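Local atomic coordinates of structural polyprotein, VP2 (Israeli acute paralysis virus, PDB entry 5CDD), a protein that probably serves as a structural protein of the virus capsid, one of the subunits that build the virion shell of this honeybee virus. Residues C[93-107]-C[115-127]. Residues are numbered along the deposited sequence; the frame is centred on the assembly and turned at random.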
loop_
_atom_site.group_PDB
_atom_site.type_symbol
_atom_site.label_atom_id
_atom_site.label_comp_id
_atom_site.label_asym_id
_atom_site.label_seq_id
_atom_site.Cartn_x
_atom_site.Cartn_y
_atom_site.Cartn_z
ATOM N N LEU C 93 13.130 30.995 53.223
ATOM C CA LEU C 93 11.825 30.456 53.582
ATOM C C LEU C 93 11.449 29.408 52.542
ATOM O O LEU C 93 11.185 29.741 51.386
ATOM C CB LEU C 93 10.775 31.570 53.598
ATOM C CG LEU C 93 9.356 31.166 54.014
ATOM C CD1 LEU C 93 9.344 30.740 55.477
ATOM C CD2 LEU C 93 8.411 32.336 53.796
ATOM N N ALA C 94 11.429 28.144 52.951
ATOM C CA ALA C 94 11.094 27.057 52.040
ATOM C C ALA C 94 10.035 26.133 52.627
ATOM O O ALA C 94 9.827 26.110 53.840
ATOM C CB ALA C 94 12.347 26.261 51.706
ATOM N N TYR C 95 9.365 25.375 51.763
ATOM C CA TYR C 95 8.340 24.441 52.212
ATOM C C TYR C 95 8.647 23.039 51.699
ATOM O O TYR C 95 9.361 22.873 50.710
ATOM C CB TYR C 95 6.949 24.897 51.745
ATOM C CG TYR C 95 6.669 24.741 50.265
ATOM C CD1 TYR C 95 6.348 23.495 49.723
ATOM C CD2 TYR C 95 6.697 25.843 49.411
ATOM C CE1 TYR C 95 6.059 23.350 48.368
ATOM C CE2 TYR C 95 6.412 25.710 48.054
ATOM C CZ TYR C 95 6.092 24.461 47.539
ATOM O OH TYR C 95 5.802 24.322 46.201
ATOM N N SER C 96 8.109 22.034 52.382
ATOM C CA SER C 96 8.338 20.645 52.012
ATOM C C SER C 96 7.084 19.796 52.212
ATOM O O SER C 96 6.690 19.511 53.343
ATOM C CB SER C 96 9.486 20.075 52.849
ATOM O OG SER C 96 9.716 18.710 52.548
ATOM N N PRO C 97 6.435 19.384 51.111
ATOM C CA PRO C 97 5.222 18.562 51.191
ATOM C C PRO C 97 5.466 17.234 51.910
ATOM O O PRO C 97 6.404 16.507 51.581
ATOM C CB PRO C 97 4.849 18.358 49.724
ATOM C CG PRO C 97 5.359 19.602 49.070
ATOM C CD PRO C 97 6.708 19.774 49.716
ATOM N N TYR C 98 4.622 16.926 52.892
ATOM C CA TYR C 98 4.736 15.678 53.645
ATOM C C TYR C 98 6.160 15.426 54.125
ATOM O O TYR C 98 6.621 14.286 54.141
ATOM C CB TYR C 98 4.283 14.505 52.773
ATOM C CG TYR C 98 2.822 14.555 52.401
ATOM C CD1 TYR C 98 1.842 14.098 53.283
ATOM C CD2 TYR C 98 2.412 15.086 51.178
ATOM C CE1 TYR C 98 0.487 14.168 52.955
ATOM C CE2 TYR C 98 1.061 15.164 50.841
ATOM C CZ TYR C 98 0.104 14.702 51.734
ATOM O OH TYR C 98 -1.233 14.780 51.410
ATOM N N ASP C 99 6.851 16.488 54.524
ATOM C CA ASP C 99 8.228 16.365 54.986
ATOM C C ASP C 99 8.363 15.426 56.179
ATOM O O ASP C 99 9.406 14.805 56.381
ATOM C CB ASP C 99 8.784 17.736 55.365
ATOM C CG ASP C 99 10.270 17.698 55.646
ATOM O OD1 ASP C 99 11.052 17.547 54.685
ATOM O OD2 ASP C 99 10.660 17.807 56.827
ATOM N N ASP C 100 7.299 15.324 56.966
ATOM C CA ASP C 100 7.293 14.479 58.151
ATOM C C ASP C 100 6.560 13.160 57.928
ATOM O O ASP C 100 6.412 12.363 58.855
ATOM C CB ASP C 100 6.638 15.235 59.306
ATOM C CG ASP C 100 5.247 15.744 58.956
ATOM O OD1 ASP C 100 5.115 16.489 57.959
ATOM O OD2 ASP C 100 4.284 15.401 59.674
ATOM N N LYS C 101 6.108 12.929 56.701
ATOM C CA LYS C 101 5.379 11.708 56.374
ATOM C C LYS C 101 6.154 10.825 55.400
ATOM O O LYS C 101 5.576 9.950 54.755
ATOM C CB LYS C 101 4.023 12.058 55.759
ATOM C CG LYS C 101 3.186 13.036 56.570
ATOM C CD LYS C 101 2.640 12.409 57.838
ATOM C CE LYS C 101 1.734 13.388 58.577
ATOM N NZ LYS C 101 0.585 13.857 57.741
ATOM N N VAL C 102 7.458 11.056 55.289
ATOM C CA VAL C 102 8.287 10.272 54.381
ATOM C C VAL C 102 9.564 9.783 55.050
ATOM O O VAL C 102 9.886 10.190 56.165
ATOM C CB VAL C 102 8.683 11.091 53.131
ATOM C CG1 VAL C 102 7.443 11.469 52.341
ATOM C CG2 VAL C 102 9.452 12.336 53.546
ATOM N N ASP C 103 10.284 8.904 54.360
ATOM C CA ASP C 103 11.542 8.363 54.862
ATOM C C ASP C 103 12.415 9.510 55.371
ATOM O O ASP C 103 12.607 10.508 54.678
ATOM C CB ASP C 103 12.260 7.603 53.741
ATOM C CG ASP C 103 13.623 7.084 54.161
ATOM O OD1 ASP C 103 13.701 6.393 55.200
ATOM O OD2 ASP C 103 14.615 7.360 53.448
ATOM N N THR C 104 12.934 9.360 56.585
ATOM C CA THR C 104 13.770 10.381 57.213
ATOM C C THR C 104 14.821 11.011 56.305
ATOM O O THR C 104 14.974 12.231 56.282
ATOM C CB THR C 104 14.491 9.817 58.451
ATOM O OG1 THR C 104 13.522 9.327 59.385
ATOM C CG2 THR C 104 15.327 10.898 59.119
ATOM N N ALA C 105 15.549 10.181 55.566
ATOM C CA ALA C 105 16.597 10.668 54.675
ATOM C C ALA C 105 16.078 11.647 53.626
ATOM O O ALA C 105 16.840 12.451 53.085
ATOM C CB ALA C 105 17.280 9.491 53.992
ATOM N N ARG C 106 14.777 11.581 53.353
ATOM C CA ARG C 106 14.145 12.441 52.356
ATOM C C ARG C 106 13.582 13.739 52.931
ATOM O O ARG C 106 12.894 14.487 52.232
ATOM C CB ARG C 106 13.034 11.664 51.648
ATOM C CG ARG C 106 13.527 10.426 50.914
ATOM C CD ARG C 106 12.376 9.545 50.458
ATOM N NE ARG C 106 12.843 8.343 49.770
ATOM C CZ ARG C 106 13.324 8.323 48.530
ATOM N NH1 ARG C 106 13.404 9.445 47.826
ATOM N NH2 ARG C 106 13.731 7.182 47.995
ATOM N N SER C 107 13.878 14.007 54.201
ATOM C CA SER C 107 13.409 15.221 54.863
ATOM C C SER C 107 14.362 16.380 54.593
ATOM O O SER C 107 15.559 16.177 54.393
ATOM C CB SER C 107 13.296 14.995 56.371
ATOM O OG SER C 107 12.915 16.191 57.030
ATOM N N GLY C 115 21.366 21.174 49.840
ATOM C CA GLY C 115 20.101 20.500 49.618
ATOM C C GLY C 115 18.929 21.333 50.099
ATOM O O GLY C 115 17.979 21.570 49.356
ATOM N N VAL C 116 19.000 21.778 51.350
ATOM C CA VAL C 116 17.944 22.592 51.944
ATOM C C VAL C 116 17.645 23.812 51.083
ATOM O O VAL C 116 16.487 24.164 50.861
ATOM C CB VAL C 116 18.347 23.081 53.351
ATOM C CG1 VAL C 116 17.268 23.983 53.918
ATOM C CG2 VAL C 116 18.582 21.892 54.264
ATOM N N THR C 117 18.702 24.450 50.599
ATOM C CA THR C 117 18.571 25.636 49.767
ATOM C C THR C 117 18.057 25.281 48.368
ATOM O O THR C 117 17.823 26.161 47.538
ATOM C CB THR C 117 19.925 26.361 49.655
ATOM O OG1 THR C 117 19.747 27.603 48.971
ATOM C CG2 THR C 117 20.920 25.511 48.888
ATOM N N GLY C 118 17.879 23.986 48.119
ATOM C CA GLY C 118 17.391 23.534 46.828
ATOM C C GLY C 118 15.881 23.367 46.800
ATOM O O GLY C 118 15.283 23.223 45.731
ATOM N N TYR C 119 15.262 23.379 47.976
ATOM C CA TYR C 119 13.814 23.238 48.080
ATOM C C TYR C 119 13.106 24.492 47.582
ATOM O O TYR C 119 13.730 25.538 47.398
ATOM C CB TYR C 119 13.406 22.974 49.532
ATOM C CG TYR C 119 13.518 21.531 49.964
ATOM C CD1 TYR C 119 14.751 20.884 50.007
ATOM C CD2 TYR C 119 12.383 20.807 50.330
ATOM C CE1 TYR C 119 14.852 19.549 50.404
ATOM C CE2 TYR C 119 12.471 19.476 50.727
ATOM C CZ TYR C 119 13.707 18.852 50.761
ATOM O OH TYR C 119 13.791 17.533 51.142
ATOM N N PRO C 120 11.788 24.398 47.342
ATOM C CA PRO C 120 11.019 25.551 46.866
ATOM C C PRO C 120 11.006 26.616 47.954
ATOM O O PRO C 120 10.515 26.373 49.056
ATOM C CB PRO C 120 9.629 24.968 46.628
ATOM C CG PRO C 120 9.908 23.526 46.328
ATOM C CD PRO C 120 10.954 23.184 47.348
ATOM N N GLY C 121 11.549 27.790 47.657
ATOM C CA GLY C 121 11.566 28.832 48.662
ATOM C C GLY C 121 11.921 30.206 48.143
ATOM O O GLY C 121 12.091 30.409 46.941
ATOM N N VAL C 122 12.033 31.155 49.066
ATOM C CA VAL C 122 12.367 32.529 48.727
ATOM C C VAL C 122 13.370 33.083 49.742
ATOM O O VAL C 122 13.339 32.722 50.918
ATOM C CB VAL C 122 11.091 33.407 48.709
ATOM C CG1 VAL C 122 10.401 33.352 50.060
ATOM C CG2 VAL C 122 11.442 34.836 48.343
ATOM N N GLU C 123 14.266 33.947 49.271
ATOM C CA GLU C 123 15.285 34.561 50.119
ATOM C C GLU C 123 14.766 35.811 50.818
ATOM O O GLU C 123 13.810 36.442 50.366
ATOM C CB GLU C 123 16.513 34.944 49.293
ATOM C CG GLU C 123 17.370 33.787 48.829
ATOM C CD GLU C 123 18.520 34.251 47.954
ATOM O OE1 GLU C 123 18.261 34.704 46.820
ATOM O OE2 GLU C 123 19.683 34.174 48.403
ATOM N N LEU C 124 15.419 36.169 51.917
ATOM C CA LEU C 124 15.042 37.342 52.692
ATOM C C LEU C 124 16.290 38.041 53.224
ATOM O O LEU C 124 16.962 37.523 54.113
ATOM C CB LEU C 124 14.145 36.923 53.858
ATOM C CG LEU C 124 13.699 38.020 54.827
ATOM C CD1 LEU C 124 12.869 39.064 54.091
ATOM C CD2 LEU C 124 12.894 37.396 55.955
ATOM N N ASP C 125 16.602 39.209 52.668
ATOM C CA ASP C 125 17.768 39.976 53.101
ATOM C C ASP C 125 17.276 41.120 53.981
ATOM O O ASP C 125 16.415 41.897 53.570
ATOM C CB ASP C 125 18.520 40.539 51.890
ATOM C CG ASP C 125 19.867 41.138 52.264
ATOM O OD1 ASP C 125 19.906 42.034 53.134
ATOM O OD2 ASP C 125 20.890 40.715 51.685
ATOM N N PHE C 126 17.824 41.222 55.190
ATOM C CA PHE C 126 17.416 42.258 56.132
ATOM C C PHE C 126 17.587 43.693 55.651
ATOM O O PHE C 126 16.785 44.564 55.990
ATOM C CB PHE C 126 18.156 42.089 57.461
ATOM C CG PHE C 126 17.871 40.788 58.153
ATOM C CD1 PHE C 126 16.599 40.226 58.114
ATOM C CD2 PHE C 126 18.868 40.136 58.870
ATOM C CE1 PHE C 126 16.322 39.033 58.778
ATOM C CE2 PHE C 126 18.602 38.943 59.541
ATOM C CZ PHE C 126 17.327 38.392 59.495
ATOM N N GLN C 127 18.624 43.943 54.860
ATOM C CA GLN C 127 18.877 45.289 54.367
ATOM C C GLN C 127 18.355 45.548 52.956
ATOM O O GLN C 127 18.587 46.619 52.397
ATOM C CB GLN C 127 20.378 45.585 54.422
ATOM C CG GLN C 127 20.760 46.714 55.374
ATOM C CD GLN C 127 20.318 46.459 56.805
ATOM O OE1 GLN C 127 19.123 46.444 57.107
ATOM N NE2 GLN C 127 21.282 46.254 57.691
#
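Strands 93-97 and 121-125 pair antiparallel at one edge of the four-stranded sheet, as counted within this chain, in this picornavirus-like capsid domain, a jelly-roll beta sandwich. Leu-93 and Val-122 form a hydrogen-bonded pair. Leu-93 N donates to Val-122 O at 2.9 Å, with an almost straight N-H...O angle of 174°. Past the non-hydrogen-bonded pair of Ala-94 and Gly-121, Tyr-95 N donates a hydrogen bond to Pro-120 O at 3.1 Å.

The side chains of Leu-93 and Val-122 lie on the same sheet face, and Leu-93 CB meets Val-122 CG1 at 4.0 Å. Leu-93 also packs on Val-77 and Leu-79 of strand 68-81, in the opposing sheet. Tyr-95 CG sits between its backbone N and carbonyl carbon (chi1 72°). This turns one face of the ring to Pro-120, whose CB stands over it, 4.0 Å from the centroid of the Tyr-95 ring, in a CH-pi contact. The two side chains cross at about a right angle. Tyr-95 OH is hydrogen-bonded to NE1 of Trp-192 of a neighbouring chain.

Tyr-119 turns its ring edge to the first strand. Tyr-119 CE2 lies 3.4 Å from Ser-96 OG, and Tyr-119 CD2 is 3.7 Å from Tyr-95 O. Ser-96 OG donates a hydrogen bond to Asp-99 OD1 at 2.8 Å, while Ser-107 OG donates to Asp-99 OD2. The Asp-99 carboxylate thus joins the strand end to Ser-107.

The contact is buried and combines backbone bonds, apolar contacts and a ring edge set against oxygens. Backbone bonding sets the strand pairing, while proline and aromatic packing extends the contact along Tyr-119 and Pro-120, which lead from the turn 116-119 into strand 121-125.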